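Local coordinates for endo-polygalacturonase (Pectobacterium carotovorum subsp. carotovorum, PDB 1BHE), which hydrolyses the alpha-1,4 links between galacturonosyl units of polygalacturonic acid, contributing to the maceration and soft rot of plant tissue, at residues Pro173-Val178 and Gly203-Ser208; Thr197-Asp202 and Thr221-Val226. All coordinates share one frame; numbering follows the deposited sequence.

How the contacts relate
Contacts 1 and 2 lie on neighbouring turns of one right-handed parallel beta-helix, their centres about 10 Å apart. Segment Thr-197 to Asp-202 of contact 2 runs straight into segment Gly-203 to Ser-208 of contact 1, so the same chain pairs with the turn before it and the turn after it. Two backbone bonds continue the pairing: His-176 N to Asp-202 O at 2.8 Å, and Gly-203 N to Asp-224 O at 2.8 Å. Contact 2 holds Asp-223, the predicted proton donor, whose side chain comes within about 3 Å of that of His-251, an inferred active-site residue. In contact 1, the side chain of Phe-175 lies about 6 Å from that of Asp-223.

Contact 1: Pro173-Val178 and Gly203-Ser208; sequences PNFHVV and GIDPMS
Val-177 is held at both its N and its O by the Gly-203 to Ser-208 segment: its N donates to Gly-203 O at 2.9 Å, and its O accepts from Asp-205 N, also at 2.9 Å and nearly straight at 164°. The pairing is parallel, with Val-177 opposite Ile-204 and Val-178 opposite Asp-205. On one face, Val-177 and Ile-204 lie side by side and point the same way, Val-177 CB 4.1 Å from Ile-204 CG1. The other face carries Val-178, Asp-205 and Met-207. There Val-178 CG1 meets the sulphur, Met-207 SD, at 3.6 Å. The methionine is extended beyond CG, which carries its methyl CE to the rim of the Phe-175 ring, 4.0 Å from CE2 and near the ring plane. Asp-205 reaches the same ring with OD2, 3.3 Å from Phe-175 CE2, its carboxylate turned 61° from the ring.

One shell out, Asn-174 OD1 takes the N-H of Phe-175 in its carbonyl plane, 2.6 Å away, and Asn-174 ND2 is tied to Thr-150 OG1. The His-176 ring is held at both nitrogens, NE2 by Thr-194 OG1 and ND1 by Asp-202 O, while its CB packs 3.1 Å from Gly-203 O. Phe-185 touches both Val-177 and Ile-204 from strand 183-193. Parallel pairing of strands 177-180 and 204-207 from successive coils, with Val-177 and Ile-204 side by side against Phe-185, is as expected in the right-handed parallel beta-helix of family 28 glycosyl hydrolases.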
loop_
_atom_site.group_PDB
_atom_site.type_symbol
_atom_site.label_atom_id
_atom_site.label_comp_id
_atom_site.label_asym_id
_atom_site.label_seq_id
_atom_site.Cartn_x
_atom_site.Cartn_y
_atom_site.Cartn_z
ATOM N N PRO A 173 6.972 9.656 -0.571
ATOM C CA PRO A 173 6.737 10.647 0.468
ATOM C C PRO A 173 5.619 10.214 1.412
ATOM O O PRO A 173 5.685 10.463 2.613
ATOM C CB PRO A 173 6.380 11.925 -0.277
ATOM C CG PRO A 173 6.862 11.700 -1.676
ATOM C CD PRO A 173 6.665 10.216 -1.906
ATOM N N ASN A 174 4.597 9.561 0.882
ATOM C CA ASN A 174 3.454 9.073 1.655
ATOM C C ASN A 174 3.183 7.631 1.226
ATOM O O ASN A 174 4.159 6.934 0.907
ATOM C CB ASN A 174 2.280 10.003 1.420
ATOM C CG ASN A 174 1.097 9.953 2.346
ATOM O OD1 ASN A 174 0.415 8.938 2.472
ATOM N ND2 ASN A 174 0.798 11.081 2.997
ATOM N N PHE A 175 1.946 7.157 1.257
ATOM C CA PHE A 175 1.682 5.782 0.816
ATOM C C PHE A 175 2.144 5.606 -0.629
ATOM O O PHE A 175 2.051 6.552 -1.407
ATOM C CB PHE A 175 0.196 5.459 0.962
ATOM C CG PHE A 175 -0.357 5.503 2.362
ATOM C CD1 PHE A 175 0.427 5.773 3.470
ATOM C CD2 PHE A 175 -1.710 5.248 2.558
ATOM C CE1 PHE A 175 -0.116 5.807 4.740
ATOM C CE2 PHE A 175 -2.256 5.270 3.828
ATOM C CZ PHE A 175 -1.462 5.552 4.923
ATOM N N HIS A 176 2.629 4.417 -0.983
ATOM C CA HIS A 176 3.103 4.171 -2.338
ATOM C C HIS A 176 1.955 3.990 -3.326
ATOM O O HIS A 176 1.920 4.632 -4.377
ATOM C CB HIS A 176 4.003 2.927 -2.399
ATOM C CG HIS A 176 5.316 3.069 -1.692
ATOM N ND1 HIS A 176 5.427 3.103 -0.322
ATOM C CD2 HIS A 176 6.576 3.168 -2.182
ATOM C CE1 HIS A 176 6.707 3.225 0.012
ATOM N NE2 HIS A 176 7.429 3.270 -1.093
ATOM N N VAL A 177 1.071 3.033 -3.037
ATOM C CA VAL A 177 -0.046 2.710 -3.919
ATOM C C VAL A 177 -1.349 2.601 -3.129
ATOM O O VAL A 177 -1.444 1.879 -2.133
ATOM C CB VAL A 177 0.135 1.374 -4.672
ATOM C CG1 VAL A 177 -1.010 1.154 -5.665
ATOM C CG2 VAL A 177 1.454 1.256 -5.417
ATOM N N VAL A 178 -2.372 3.317 -3.584
ATOM C CA VAL A 178 -3.693 3.304 -2.972
ATOM C C VAL A 178 -4.725 3.004 -4.064
ATOM O O VAL A 178 -4.708 3.639 -5.114
ATOM C CB VAL A 178 -4.061 4.639 -2.293
ATOM C CG1 VAL A 178 -5.524 4.645 -1.849
ATOM C CG2 VAL A 178 -3.160 4.937 -1.098
ATOM N N GLY A 203 2.832 0.424 1.714
ATOM C CA GLY A 203 3.163 -0.052 0.381
ATOM C C GLY A 203 1.974 -0.040 -0.563
ATOM O O GLY A 203 1.913 0.780 -1.482
ATOM N N ILE A 204 1.072 -1.006 -0.421
ATOM C CA ILE A 204 -0.108 -1.118 -1.258
ATOM C C ILE A 204 -1.356 -1.267 -0.385
ATOM O O ILE A 204 -1.482 -2.262 0.328
ATOM C CB ILE A 204 -0.076 -2.319 -2.228
ATOM C CG1 ILE A 204 1.136 -2.272 -3.161
ATOM C CG2 ILE A 204 -1.366 -2.323 -3.047
ATOM C CD1 ILE A 204 1.272 -3.472 -4.069
ATOM N N ASP A 205 -2.284 -0.321 -0.482
ATOM C CA ASP A 205 -3.482 -0.314 0.335
ATOM C C ASP A 205 -4.793 -0.217 -0.448
ATOM O O ASP A 205 -5.227 0.874 -0.825
ATOM C CB ASP A 205 -3.511 0.886 1.287
ATOM C CG ASP A 205 -2.464 1.029 2.354
ATOM O OD1 ASP A 205 -1.541 0.210 2.484
ATOM O OD2 ASP A 205 -2.553 2.008 3.144
ATOM N N PRO A 206 -5.498 -1.330 -0.569
ATOM C CA PRO A 206 -6.860 -1.350 -1.088
ATOM C C PRO A 206 -7.772 -0.702 -0.051
ATOM O O PRO A 206 -7.672 -1.031 1.139
ATOM C CB PRO A 206 -7.167 -2.825 -1.293
ATOM C CG PRO A 206 -5.882 -3.553 -1.082
ATOM C CD PRO A 206 -5.079 -2.684 -0.128
ATOM N N MET A 207 -8.608 0.242 -0.441
ATOM C CA MET A 207 -9.497 0.981 0.448
ATOM C C MET A 207 -10.936 0.933 -0.055
ATOM O O MET A 207 -11.246 1.530 -1.086
ATOM C CB MET A 207 -9.070 2.457 0.531
ATOM C CG MET A 207 -7.744 2.704 1.226
ATOM S SD MET A 207 -7.318 4.460 1.297
ATOM C CE MET A 207 -5.729 4.338 2.130
ATOM N N SER A 208 -11.802 0.173 0.613
ATOM C CA SER A 208 -13.195 0.015 0.191
ATOM C C SER A 208 -13.236 -0.392 -1.283
ATOM O O SER A 208 -13.906 0.224 -2.117
ATOM C CB SER A 208 -13.999 1.286 0.457
ATOM O OG SER A 208 -14.436 1.346 1.820
#

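Contact 2: Thr197-Asp202 and Thr221-Val226; sequences TARNTD and TGDDNV
Asp-223 reaches across to the Thr-197 to Asp-202 segment, and each part of its side chain finds something there. CB lies 3.3 Å from Asp-202 OD1. Beyond it, CG turns anti to the carbonyl carbon (chi1 -74°), and the two carboxylate oxygens part company. OD1 forms a salt bridge with Arg-199: NE donates at 2.8 Å and a nearly straight 162° to the syn lone pair of OD1, and NH2 adds a longer bond to that same oxygen. Guanidinium and carboxylate are nearly coplanar, 11° apart. The arginine grips side-on, with both nitrogens on one atom. Its chain is bent at chi2 and chi3, and its tip comes back to the carboxylate; NH2 also gives a weak bond to Gly-222 O and another bond to Ser-196 O. OD2 instead accepts Asn-200 N at 2.8 Å, the donor standing well above the carboxylate plane. A water gives one hydrogen to OD2 and the other to Asp-202 OD1, bridging the two carboxylates.

The backbone under Asp-223 is held too. Its N donates to Thr-201 OG1 at 3.2 Å, and that hydroxyl in turn donates to Ala-198 O, 2.7 Å away. Thr-221 OG1 donates to Thr-201 O at 2.7 Å. A second water links Asp-202 OD2 to Asp-224 OD2; Asp-224 is further held by Ser-254, Arg-280 and Lys-282. Asp-223 is the predicted proton donor, and its side chain touches His-251 on the next turn. Both segments are loops, one leading from strand 183-193 into strand 204-207, the other from strand 218-220 into strand 226-230, and they meet just ahead of that parallel strand pair.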
loop_
_atom_site.group_PDB
_atom_site.type_symbol
_atom_site.label_atom_id
_atom_site.label_comp_id
_atom_site.label_asym_id
_atom_site.label_seq_id
_atom_site.Cartn_x
_atom_site.Cartn_y
_atom_site.Cartn_z
ATOM N N THR A 197 12.757 3.481 8.439
ATOM C CA THR A 197 12.539 4.572 9.369
ATOM C C THR A 197 11.590 5.640 8.846
ATOM O O THR A 197 11.234 6.553 9.596
ATOM C CB THR A 197 13.899 5.242 9.694
ATOM O OG1 THR A 197 14.542 5.504 8.439
ATOM C CG2 THR A 197 14.762 4.303 10.519
ATOM N N ALA A 198 11.201 5.567 7.571
ATOM C CA ALA A 198 10.299 6.563 7.005
ATOM C C ALA A 198 8.847 6.266 7.374
ATOM O O ALA A 198 8.286 5.262 6.947
ATOM C CB ALA A 198 10.454 6.632 5.491
ATOM N N ARG A 199 8.253 7.134 8.188
ATOM C CA ARG A 199 6.887 6.933 8.648
ATOM C C ARG A 199 5.879 7.297 7.560
ATOM O O ARG A 199 6.160 8.093 6.659
ATOM C CB ARG A 199 6.611 7.763 9.909
ATOM C CG ARG A 199 7.418 7.325 11.125
ATOM C CD ARG A 199 6.858 6.065 11.771
ATOM N NE ARG A 199 7.132 4.840 11.036
ATOM C CZ ARG A 199 8.269 4.163 11.025
ATOM N NH1 ARG A 199 9.309 4.568 11.749
ATOM N NH2 ARG A 199 8.408 3.063 10.297
ATOM N N ASN A 200 4.699 6.695 7.650
ATOM C CA ASN A 200 3.588 7.002 6.753
ATOM C C ASN A 200 3.823 6.534 5.323
ATOM O O ASN A 200 3.427 7.213 4.374
ATOM C CB ASN A 200 3.396 8.526 6.785
ATOM C CG ASN A 200 1.986 8.986 6.538
ATOM O OD1 ASN A 200 1.037 8.408 7.061
ATOM N ND2 ASN A 200 1.858 10.056 5.755
ATOM N N THR A 201 4.485 5.396 5.158
ATOM C CA THR A 201 4.858 4.905 3.834
ATOM C C THR A 201 4.286 3.538 3.498
ATOM O O THR A 201 4.994 2.676 2.962
ATOM C CB THR A 201 6.404 4.844 3.768
ATOM O OG1 THR A 201 6.859 4.176 4.952
ATOM C CG2 THR A 201 7.000 6.240 3.699
ATOM N N ASP A 202 2.983 3.356 3.732
ATOM C CA ASP A 202 2.337 2.086 3.402
ATOM C C ASP A 202 2.664 1.720 1.954
ATOM O O ASP A 202 2.729 2.612 1.100
ATOM C CB ASP A 202 0.827 2.136 3.571
ATOM C CG ASP A 202 0.332 2.241 4.993
ATOM O OD1 ASP A 202 1.140 2.423 5.926
ATOM O OD2 ASP A 202 -0.895 2.143 5.203
ATOM N N THR A 221 9.417 -1.405 3.289
ATOM C CA THR A 221 9.147 0.021 3.509
ATOM C C THR A 221 9.146 0.334 4.995
ATOM O O THR A 221 9.694 -0.449 5.778
ATOM C CB THR A 221 7.800 0.384 2.853
ATOM O OG1 THR A 221 7.559 1.791 2.933
ATOM C CG2 THR A 221 6.646 -0.367 3.513
ATOM N N GLY A 222 8.589 1.470 5.377
ATOM C CA GLY A 222 8.567 1.885 6.768
ATOM C C GLY A 222 7.316 1.395 7.482
ATOM O O GLY A 222 7.431 0.745 8.523
ATOM N N ASP A 223 6.143 1.721 6.950
ATOM C CA ASP A 223 4.895 1.325 7.617
ATOM C C ASP A 223 4.308 0.082 6.971
ATOM O O ASP A 223 5.083 -0.792 6.574
ATOM C CB ASP A 223 3.932 2.507 7.688
ATOM C CG ASP A 223 4.337 3.534 8.733
ATOM O OD1 ASP A 223 5.406 3.395 9.374
ATOM O OD2 ASP A 223 3.592 4.515 8.936
ATOM N N ASP A 224 2.991 -0.104 6.991
ATOM C CA ASP A 224 2.409 -1.360 6.523
ATOM C C ASP A 224 2.848 -1.751 5.122
ATOM O O ASP A 224 2.770 -0.944 4.204
ATOM C CB ASP A 224 0.878 -1.290 6.565
ATOM C CG ASP A 224 0.358 -1.496 7.977
ATOM O OD1 ASP A 224 0.877 -2.393 8.677
ATOM O OD2 ASP A 224 -0.570 -0.762 8.371
ATOM N N ASN A 225 3.258 -3.007 4.957
ATOM C CA ASN A 225 3.658 -3.494 3.635
ATOM C C ASN A 225 2.415 -3.490 2.748
ATOM O O ASN A 225 2.421 -3.028 1.606
ATOM C CB ASN A 225 4.317 -4.865 3.744
ATOM C CG ASN A 225 5.525 -4.861 4.662
ATOM O OD1 ASN A 225 5.389 -4.723 5.882
ATOM N ND2 ASN A 225 6.716 -5.009 4.094
ATOM N N VAL A 226 1.320 -3.999 3.292
ATOM C CA VAL A 226 -0.002 -4.009 2.696
ATOM C C VAL A 226 -0.986 -3.705 3.835
ATOM O O VAL A 226 -0.865 -4.277 4.924
ATOM C CB VAL A 226 -0.412 -5.334 2.035
ATOM C CG1 VAL A 226 -1.913 -5.383 1.721
ATOM C CG2 VAL A 226 0.337 -5.610 0.740
HETATM O O HOH W 1 1.033 4.551 7.753
HETATM O O HOH W 2 -2.036 1.636 7.542
#